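Local coordinates for protein methyltransferase WBDD (Escherichia coli, PDB 4AZS) that combines kinase and methyltransferase activities in one chain and regulates the chain length of the O antigen in Escherichia coli O9a, at residues E55-L60 with L227-N232; D189-E193 with D270-G274; F266-D270 with N284-L288. All coordinates share one frame; numbering follows the deposited sequence. Where two conformers were deposited one is given.

Interaction 1 (E55-L60 with L227-N232); sequences EQYDNL and LINDFN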
loop_
_atom_site.group_PDB
_atom_site.type_symbol
_atom_site.label_atom_id
_atom_site.label_comp_id
_atom_site.label_asym_id
_atom_site.label_seq_id
_atom_site.Cartn_x
_atom_site.Cartn_y
_atom_site.Cartn_z
ATOM N N GLU A 55 -28.784 -35.253 34.409
ATOM C CA GLU A 55 -29.497 -34.659 35.546
ATOM C C GLU A 55 -30.420 -33.522 35.064
ATOM O O GLU A 55 -31.584 -33.426 35.444
ATOM C CB GLU A 55 -28.480 -34.168 36.582
ATOM C CG GLU A 55 -28.875 -32.971 37.441
ATOM C CD GLU A 55 -27.729 -32.519 38.365
ATOM O OE1 GLU A 55 -26.867 -33.359 38.744
ATOM O OE2 GLU A 55 -27.694 -31.320 38.720
ATOM N N GLN A 56 -29.910 -32.661 34.191
ATOM C CA GLN A 56 -30.684 -31.548 33.685
ATOM C C GLN A 56 -31.774 -32.039 32.731
ATOM O O GLN A 56 -32.878 -31.513 32.756
ATOM C CB GLN A 56 -29.781 -30.551 32.956
ATOM C CG GLN A 56 -28.841 -29.741 33.857
ATOM C CD GLN A 56 -29.575 -28.998 34.959
ATOM O OE1 GLN A 56 -30.730 -28.571 34.816
ATOM N NE2 GLN A 56 -28.948 -28.928 36.090
ATOM N N TYR A 57 -31.454 -33.021 31.880
ATOM C CA TYR A 57 -32.476 -33.695 31.076
ATOM C C TYR A 57 -33.646 -34.165 31.972
ATOM O O TYR A 57 -34.790 -33.848 31.694
ATOM C CB TYR A 57 -31.906 -34.865 30.289
ATOM C CG TYR A 57 -32.963 -35.590 29.468
ATOM C CD1 TYR A 57 -33.764 -36.596 30.036
ATOM C CD2 TYR A 57 -33.208 -35.222 28.160
ATOM C CE1 TYR A 57 -34.757 -37.233 29.289
ATOM C CE2 TYR A 57 -34.182 -35.833 27.423
ATOM C CZ TYR A 57 -34.956 -36.835 27.980
ATOM O OH TYR A 57 -35.909 -37.397 27.195
ATOM N N ASP A 58 -33.349 -34.879 33.053
ATOM C CA ASP A 58 -34.395 -35.430 33.936
ATOM C C ASP A 58 -35.220 -34.328 34.565
ATOM O O ASP A 58 -36.452 -34.415 34.597
ATOM C CB ASP A 58 -33.782 -36.285 35.060
ATOM C CG ASP A 58 -33.182 -37.567 34.558
ATOM O OD1 ASP A 58 -33.540 -37.998 33.463
ATOM O OD2 ASP A 58 -32.356 -38.167 35.275
ATOM N N ASN A 59 -34.556 -33.267 35.058
ATOM C CA ASN A 59 -35.274 -32.144 35.643
ATOM C C ASN A 59 -36.256 -31.581 34.650
ATOM O O ASN A 59 -37.392 -31.284 34.975
ATOM C CB ASN A 59 -34.317 -31.010 36.065
ATOM C CG ASN A 59 -33.462 -31.382 37.253
ATOM O OD1 ASN A 59 -33.748 -32.350 37.965
ATOM N ND2 ASN A 59 -32.406 -30.601 37.486
ATOM N N LEU A 60 -35.821 -31.372 33.424
ATOM C CA LEU A 60 -36.698 -30.668 32.491
ATOM C C LEU A 60 -37.763 -31.642 32.017
ATOM O O LEU A 60 -38.896 -31.258 31.778
ATOM C CB LEU A 60 -35.910 -30.091 31.323
ATOM C CG LEU A 60 -36.735 -29.295 30.300
ATOM C CD1 LEU A 60 -37.475 -28.107 30.900
ATOM C CD2 LEU A 60 -35.760 -28.831 29.247
ATOM N N LEU A 227 -34.786 -22.247 35.670
ATOM C CA LEU A 227 -34.320 -23.585 35.731
ATOM C C LEU A 227 -33.354 -23.710 36.903
ATOM O O LEU A 227 -32.167 -23.590 36.755
ATOM C CB LEU A 227 -33.594 -23.907 34.441
ATOM C CG LEU A 227 -34.396 -23.872 33.149
ATOM C CD1 LEU A 227 -33.498 -24.028 31.953
ATOM C CD2 LEU A 227 -35.454 -24.922 33.164
ATOM N N ILE A 228 -33.906 -23.983 38.064
ATOM C CA ILE A 228 -33.174 -24.082 39.306
ATOM C C ILE A 228 -33.602 -25.445 39.834
ATOM O O ILE A 228 -34.759 -25.823 39.677
ATOM C CB ILE A 228 -33.639 -22.929 40.225
ATOM C CG1 ILE A 228 -33.070 -21.599 39.757
ATOM C CG2 ILE A 228 -33.238 -23.152 41.682
ATOM C CD1 ILE A 228 -33.757 -20.423 40.423
ATOM N N ASN A 229 -32.700 -26.199 40.438
ATOM C CA ASN A 229 -32.931 -27.657 40.555
ATOM C C ASN A 229 -34.232 -27.964 41.305
ATOM O O ASN A 229 -34.927 -28.940 41.015
ATOM C CB ASN A 229 -31.707 -28.399 41.142
ATOM C CG ASN A 229 -30.595 -28.645 40.093
ATOM O OD1 ASN A 229 -30.713 -28.286 38.920
ATOM N ND2 ASN A 229 -29.511 -29.243 40.528
ATOM N N ASP A 230 -34.576 -27.048 42.193
ATOM C CA ASP A 230 -35.708 -27.135 43.057
ATOM C C ASP A 230 -36.970 -26.447 42.496
ATOM O O ASP A 230 -38.058 -26.537 43.068
ATOM C CB ASP A 230 -35.242 -26.344 44.279
ATOM C CG ASP A 230 -36.120 -26.512 45.451
ATOM O OD1 ASP A 230 -36.876 -27.503 45.465
ATOM O OD2 ASP A 230 -36.042 -25.650 46.366
ATOM N N PHE A 231 -36.811 -25.664 41.434
ATOM C CA PHE A 231 -37.884 -24.805 40.950
ATOM C C PHE A 231 -37.747 -24.646 39.452
ATOM O O PHE A 231 -36.820 -23.993 38.988
ATOM C CB PHE A 231 -37.757 -23.409 41.565
ATOM C CG PHE A 231 -38.970 -22.529 41.331
ATOM C CD1 PHE A 231 -40.073 -22.660 42.111
ATOM C CD2 PHE A 231 -38.986 -21.584 40.316
ATOM C CE1 PHE A 231 -41.188 -21.855 41.914
ATOM C CE2 PHE A 231 -40.105 -20.776 40.095
ATOM C CZ PHE A 231 -41.195 -20.900 40.903
ATOM N N ASN A 232 -38.677 -25.209 38.699
ATOM C CA ASN A 232 -38.548 -25.253 37.263
ATOM C C ASN A 232 -39.878 -24.861 36.644
ATOM O O ASN A 232 -40.835 -25.652 36.605
ATOM C CB ASN A 232 -38.096 -26.645 36.851
ATOM C CG ASN A 232 -37.783 -26.746 35.383
ATOM O OD1 ASN A 232 -38.547 -26.277 34.525
ATOM N ND2 ASN A 232 -36.686 -27.375 35.075
#
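Leu-60 and Leu-227 meet at the buried end of this contact, where CD1 of Leu-60 lies 4.4 Å from CD2 of Leu-227. Both also rest on Ala-169, at the start of strand 169-173, and Leu-227 packs on Leu-220. The amide of Asn-232 closes this part: its ND2 comes 4.2 Å from CA of Leu-60, while its OD1 accepts a hydrogen bond from Arg-225. Helix 47-64 lies against the mixed sheet of the methyltransferase part, and facing it is a beta hairpin, strands 225-228 and 231-234 joined by a type I turn from Ile-228 to Phe-231. Toward solvent the contact is polar and loosely held, its bonds long, bent or weak, and the exposed turn residue Asn-229 carries it. Its ND2 donates to OE2 of Glu-55 at 3.3 Å, from above the carboxylate plane and with a bent N-H...O angle of 139°; Glu-55 has two conformers and the bond, seen in one, is not firm. On the other branch of the same amide, OD1 receives a weak bond from NE2 of Gln-56 at 3.4 Å. The Gln-56 chain folds at chi2 (-55°), which swings its amide to the turn, the amide planes lying 30° apart. ND2 of Asn-59 stands 3.2 Å from OD1 of Asn-229, but the angle is too poor for a hydrogen bond; OD1 of Asn-59 accepts from Arg-62 of the same helix.

Interaction 2 (D189-E193 with D270-G274); sequences DDPRE and DMPHG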
loop_
_atom_site.group_PDB
_atom_site.type_symbol
_atom_site.label_atom_id
_atom_site.label_comp_id
_atom_site.label_asym_id
_atom_site.label_seq_id
_atom_site.Cartn_x
_atom_site.Cartn_y
_atom_site.Cartn_z
ATOM N N ASP A 189 -13.538 -11.642 26.262
ATOM C CA ASP A 189 -12.910 -11.509 27.542
ATOM C C ASP A 189 -13.449 -12.508 28.559
ATOM O O ASP A 189 -12.729 -13.019 29.392
ATOM C CB ASP A 189 -13.154 -10.090 28.049
ATOM C CG ASP A 189 -12.001 -9.580 28.867
ATOM O OD1 ASP A 189 -11.298 -10.430 29.478
ATOM O OD2 ASP A 189 -11.792 -8.343 28.889
ATOM N N ASP A 190 -14.744 -12.760 28.486
ATOM C CA ASP A 190 -15.418 -13.667 29.396
ATOM C C ASP A 190 -16.500 -14.412 28.627
ATOM O O ASP A 190 -17.250 -13.793 27.849
ATOM C CB ASP A 190 -16.056 -12.837 30.472
ATOM C CG ASP A 190 -16.609 -13.691 31.602
ATOM O OD1 ASP A 190 -17.579 -14.490 31.427
ATOM O OD2 ASP A 190 -16.018 -13.565 32.682
ATOM N N PRO A 191 -16.614 -15.724 28.849
ATOM C CA PRO A 191 -17.573 -16.480 28.086
ATOM C C PRO A 191 -19.028 -16.036 28.286
ATOM O O PRO A 191 -19.876 -16.246 27.421
ATOM C CB PRO A 191 -17.362 -17.928 28.585
ATOM C CG PRO A 191 -16.723 -17.799 29.902
ATOM C CD PRO A 191 -15.895 -16.557 29.837
ATOM N N ARG A 192 -19.323 -15.465 29.438
ATOM C CA ARG A 192 -20.644 -14.913 29.673
ATOM C C ARG A 192 -21.079 -13.810 28.699
ATOM O O ARG A 192 -22.263 -13.605 28.518
ATOM C CB ARG A 192 -20.764 -14.432 31.094
ATOM C CG ARG A 192 -20.956 -15.604 32.006
ATOM C CD ARG A 192 -20.802 -15.158 33.424
ATOM N NE ARG A 192 -19.419 -14.815 33.675
ATOM C CZ ARG A 192 -18.941 -14.493 34.878
ATOM N NH1 ARG A 192 -19.737 -14.478 35.940
ATOM N NH2 ARG A 192 -17.661 -14.186 35.021
ATOM N N GLU A 193 -20.149 -13.171 28.024
ATOM C CA GLU A 193 -20.534 -12.210 26.971
ATOM C C GLU A 193 -21.291 -12.838 25.810
ATOM O O GLU A 193 -21.963 -12.136 25.044
ATOM C CB GLU A 193 -19.316 -11.545 26.388
ATOM C CG GLU A 193 -18.668 -10.552 27.330
ATOM C CD GLU A 193 -17.327 -10.067 26.774
ATOM O OE1 GLU A 193 -17.265 -9.681 25.570
ATOM O OE2 GLU A 193 -16.335 -10.122 27.529
ATOM N N ASP A 270 -20.818 -13.495 41.373
ATOM C CA ASP A 270 -19.672 -13.618 40.460
ATOM C C ASP A 270 -20.180 -13.011 39.141
ATOM O O ASP A 270 -21.199 -13.516 38.569
ATOM C CB ASP A 270 -19.360 -15.114 40.325
ATOM C CG ASP A 270 -18.307 -15.444 39.260
ATOM O OD1 ASP A 270 -17.976 -14.555 38.423
ATOM O OD2 ASP A 270 -17.824 -16.619 39.307
ATOM N N MET A 271 -19.555 -11.903 38.724
ATOM C CA MET A 271 -19.932 -11.190 37.484
ATOM C C MET A 271 -18.722 -11.047 36.585
ATOM O O MET A 271 -17.620 -11.082 37.083
ATOM C CB MET A 271 -20.483 -9.814 37.788
ATOM C CG MET A 271 -21.947 -9.828 38.205
ATOM S SD MET A 271 -23.140 -10.143 36.865
ATOM C CE MET A 271 -23.216 -8.515 36.122
ATOM N N PRO A 272 -18.925 -10.884 35.251
ATOM C CA PRO A 272 -17.752 -10.726 34.397
ATOM C C PRO A 272 -17.132 -9.346 34.512
ATOM O O PRO A 272 -17.724 -8.451 35.109
ATOM C CB PRO A 272 -18.307 -10.935 32.978
ATOM C CG PRO A 272 -19.758 -10.597 33.059
ATOM C CD PRO A 272 -20.176 -10.987 34.459
ATOM N N HIS A 273 -15.932 -9.207 33.947
ATOM C CA HIS A 273 -15.304 -7.898 33.697
ATOM C C HIS A 273 -15.017 -7.192 34.984
ATOM O O HIS A 273 -14.684 -7.828 35.976
ATOM C CB HIS A 273 -16.171 -7.060 32.747
ATOM C CG HIS A 273 -16.619 -7.823 31.516
ATOM N ND1 HIS A 273 -17.912 -8.191 31.307
ATOM C CD2 HIS A 273 -15.882 -8.322 30.436
ATOM C CE1 HIS A 273 -17.995 -8.863 30.142
ATOM N NE2 HIS A 273 -16.747 -8.943 29.615
ATOM N N GLY A 274 -15.141 -5.878 35.003
ATOM C CA GLY A 274 -14.870 -5.141 36.223
ATOM C C GLY A 274 -16.020 -5.309 37.180
ATOM O O GLY A 274 -15.860 -5.149 38.381
HETATM O O HOH W 1 -14.358 -11.754 33.443
HETATM O O HOH W 2 -22.328 -14.239 36.168
#
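Arg-192 reaches Asp-270 through a chain that bends at chi3 (-69°), and Asp-190 turns its carboxylate to meet the same guanidinium by holding CG anti to its own backbone N (chi1 -171°). The three residues form a salt-bridge network between two loops, one preceding strand 200-207 of the methyltransferase part and the other following strand 262-268 of the kinase part. Arg-192 grips Asp-190 side-on: NE donates to OD1 at 2.9 Å and NH2 to OD2, both acceptors near the guanidinium plane. OD1 of Asp-190 also takes the backbone N of Arg-192, closing an Asx turn. NH1 then donates to OD1 of Asp-270 at 3.0 Å, approaching from above the carboxylate, whose plane stands 87° from the guanidinium. This aspartate has a second partner, since its OD2 is hydrogen-bonded to Ser-23 of the second subunit. Pro-272 covers one guanidinium face, its N 3.4 Å above the plane and offset toward the rim, so the arginine is held at its edges by carboxylates and on one side by a proline. Further along, the less well ordered His-273 ring points NE2 at OE2 of Glu-193 in a nearly straight hydrogen bond whose length, 2.4 Å, is doubtfully short. A bridging water accepts from NH1 of Arg-192, its O 2.6 Å from that NH1, and donates to O of Asp-270 at 2.7 Å.

Interaction 3 (F266-D270 with N284-L288); sequences FFYYD and NKYEL. Unlike the reference sequence in segment 284-288: Tyr-286 (reference His).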
loop_
_atom_site.group_PDB
_atom_site.type_symbol
_atom_site.label_atom_id
_atom_site.label_comp_id
_atom_site.label_asym_id
_atom_site.label_seq_id
_atom_site.Cartn_x
_atom_site.Cartn_y
_atom_site.Cartn_z
ATOM N N PHE A 266 -32.868 -13.125 41.191
ATOM C CA PHE A 266 -31.641 -13.867 40.929
ATOM C C PHE A 266 -30.472 -12.899 41.005
ATOM O O PHE A 266 -30.374 -12.004 40.171
ATOM C CB PHE A 266 -31.695 -14.520 39.531
ATOM C CG PHE A 266 -30.779 -15.699 39.371
ATOM C CD1 PHE A 266 -29.478 -15.538 38.989
ATOM C CD2 PHE A 266 -31.231 -16.963 39.619
ATOM C CE1 PHE A 266 -28.629 -16.627 38.858
ATOM C CE2 PHE A 266 -30.417 -18.053 39.488
ATOM C CZ PHE A 266 -29.107 -17.905 39.094
ATOM N N PHE A 267 -29.609 -13.066 42.006
ATOM C CA PHE A 267 -28.422 -12.215 42.205
ATOM C C PHE A 267 -27.121 -12.925 41.814
ATOM O O PHE A 267 -26.846 -14.018 42.274
ATOM C CB PHE A 267 -28.306 -11.826 43.670
ATOM C CG PHE A 267 -29.308 -10.789 44.138
ATOM C CD1 PHE A 267 -30.417 -10.408 43.357
ATOM C CD2 PHE A 267 -29.144 -10.190 45.391
ATOM C CE1 PHE A 267 -31.324 -9.463 43.822
ATOM C CE2 PHE A 267 -30.050 -9.251 45.852
ATOM C CZ PHE A 267 -31.145 -8.889 45.074
ATOM N N TYR A 268 -26.319 -12.289 40.974
ATOM C CA TYR A 268 -25.001 -12.755 40.669
ATOM C C TYR A 268 -24.047 -12.175 41.713
ATOM O O TYR A 268 -24.065 -10.983 41.995
ATOM C CB TYR A 268 -24.627 -12.331 39.257
ATOM C CG TYR A 268 -25.455 -13.065 38.238
ATOM C CD1 TYR A 268 -25.198 -14.393 37.943
ATOM C CD2 TYR A 268 -26.522 -12.456 37.601
ATOM C CE1 TYR A 268 -25.958 -15.083 37.005
ATOM C CE2 TYR A 268 -27.290 -13.139 36.655
ATOM C CZ TYR A 268 -26.991 -14.451 36.353
ATOM O OH TYR A 268 -27.773 -15.162 35.458
ATOM N N TYR A 269 -23.273 -13.053 42.338
ATOM C CA TYR A 269 -22.171 -12.678 43.211
ATOM C C TYR A 269 -20.899 -12.604 42.360
ATOM O O TYR A 269 -20.008 -11.824 42.616
ATOM C CB TYR A 269 -21.990 -13.758 44.269
ATOM C CG TYR A 269 -23.187 -14.077 45.065
ATOM C CD1 TYR A 269 -24.190 -13.158 45.220
ATOM C CD2 TYR A 269 -23.318 -15.308 45.713
ATOM C CE1 TYR A 269 -25.297 -13.438 45.967
ATOM C CE2 TYR A 269 -24.438 -15.584 46.504
ATOM C CZ TYR A 269 -25.414 -14.643 46.620
ATOM O OH TYR A 269 -26.550 -14.840 47.371
ATOM N N ASP A 270 -20.818 -13.495 41.373
ATOM C CA ASP A 270 -19.672 -13.618 40.460
ATOM C C ASP A 270 -20.180 -13.011 39.141
ATOM O O ASP A 270 -21.199 -13.516 38.569
ATOM C CB ASP A 270 -19.360 -15.114 40.325
ATOM C CG ASP A 270 -18.307 -15.444 39.260
ATOM O OD1 ASP A 270 -17.976 -14.555 38.423
ATOM O OD2 ASP A 270 -17.824 -16.619 39.307
ATOM N N ASN A 284 -24.131 -8.038 47.540
ATOM C CA ASN A 284 -25.141 -8.848 46.865
ATOM C C ASN A 284 -25.409 -10.101 47.674
ATOM O O ASN A 284 -26.581 -10.450 47.945
ATOM C CB ASN A 284 -24.696 -9.217 45.455
ATOM C CG ASN A 284 -25.247 -8.280 44.397
ATOM O OD1 ASN A 284 -25.860 -7.262 44.714
ATOM N ND2 ASN A 284 -25.046 -8.631 43.119
ATOM N N LYS A 285 -24.326 -10.748 48.105
ATOM C CA LYS A 285 -24.410 -11.978 48.876
ATOM C C LYS A 285 -25.117 -11.719 50.218
ATOM O O LYS A 285 -26.018 -12.480 50.631
ATOM C CB LYS A 285 -22.984 -12.550 49.062
ATOM C CG LYS A 285 -22.888 -14.048 49.321
ATOM C CD LYS A 285 -21.567 -14.650 48.786
ATOM C CE LYS A 285 -21.258 -15.989 49.450
ATOM N NZ LYS A 285 -20.457 -16.936 48.615
ATOM N N TYR A 286 -24.711 -10.636 50.877
ATOM C CA TYR A 286 -25.228 -10.267 52.183
ATOM C C TYR A 286 -26.715 -9.927 52.117
ATOM O O TYR A 286 -27.514 -10.487 52.856
ATOM C CB TYR A 286 -24.433 -9.078 52.766
ATOM C CG TYR A 286 -24.967 -8.613 54.103
ATOM C CD1 TYR A 286 -24.709 -9.331 55.263
ATOM C CD2 TYR A 286 -25.757 -7.475 54.196
ATOM C CE1 TYR A 286 -25.210 -8.919 56.486
ATOM C CE2 TYR A 286 -26.267 -7.057 55.414
ATOM C CZ TYR A 286 -25.996 -7.783 56.552
ATOM O OH TYR A 286 -26.503 -7.352 57.748
ATOM N N GLU A 287 -27.086 -9.045 51.198
ATOM C CA GLU A 287 -28.489 -8.696 51.024
ATOM C C GLU A 287 -29.356 -9.910 50.719
ATOM O O GLU A 287 -30.410 -10.081 51.325
ATOM C CB GLU A 287 -28.658 -7.537 50.023
ATOM C CG GLU A 287 -28.016 -6.277 50.609
ATOM C CD GLU A 287 -28.081 -5.026 49.751
ATOM O OE1 GLU A 287 -28.447 -5.074 48.570
ATOM O OE2 GLU A 287 -27.754 -3.962 50.291
ATOM N N LEU A 288 -28.920 -10.804 49.847
ATOM C CA LEU A 288 -29.840 -11.870 49.474
ATOM C C LEU A 288 -29.937 -12.837 50.607
ATOM O O LEU A 288 -31.007 -13.342 50.915
ATOM C CB LEU A 288 -29.433 -12.604 48.197
ATOM C CG LEU A 288 -30.612 -13.466 47.712
ATOM C CD1 LEU A 288 -31.552 -12.667 46.830
ATOM C CD2 LEU A 288 -30.142 -14.726 47.022
#
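Tyr-269 lays one ring face over the aliphatic chain of Lys-285, whose CG, in the conformer described here (Lys-285 has two), sits 3.8 Å from the ring centroid and 19° off the normal in a CH-pi contact. In this conformer the lysine runs extended across the ring at about a right angle, and its NZ goes on to Thr-20 of the second subunit. OH of Tyr-269 passes 3.6 Å from CD2 of Leu-288 and is hydrogen-bonded to Glu-312. Leu-288 places its other methyl, CD1, over a face of Phe-267, 3.8 Å from the centroid, while O of Asn-284 meets that ring at its edge. Asn-284 points its amide back at the strand: ND2 donates to O of Tyr-268 at 2.8 Å, the acceptor lying close to the Asn-284 amide plane. Its OD1 accepts from Arg-254, so both ends of this buried amide are engaged. In the protein-kinase-like part, helix 278-296 thus packs on the five-stranded antiparallel sheet, as in the N-lobe of protein kinases; the short segments of strand 262-268 and helix run nearly antiparallel (154°) with axes 8.8 Å apart, and strands 254-258 and 316-322 flank the strand.

Overall arrangement
From the N terminus, helix 47-64 opens interaction 1, which closes 167 residues later on the hairpin 225-234 and so spans the sheet of the methyltransferase part. Interaction 2 begins inside that loop, at 189-193, and ends beyond it at 270-274, so the two cross without touching; interaction 2 ties the methyltransferase part to the kinase part. Interaction 3 follows interaction 1 in series and closes only a short loop, from strand 262-268 to helix 278-296. It shares Asp-270 with interaction 2, and both touch the second subunit. Between interactions 1 and 3, Ile-228 CD1 packs 4.2 Å from Phe-266 CE2, joining hairpin to kinase sheet.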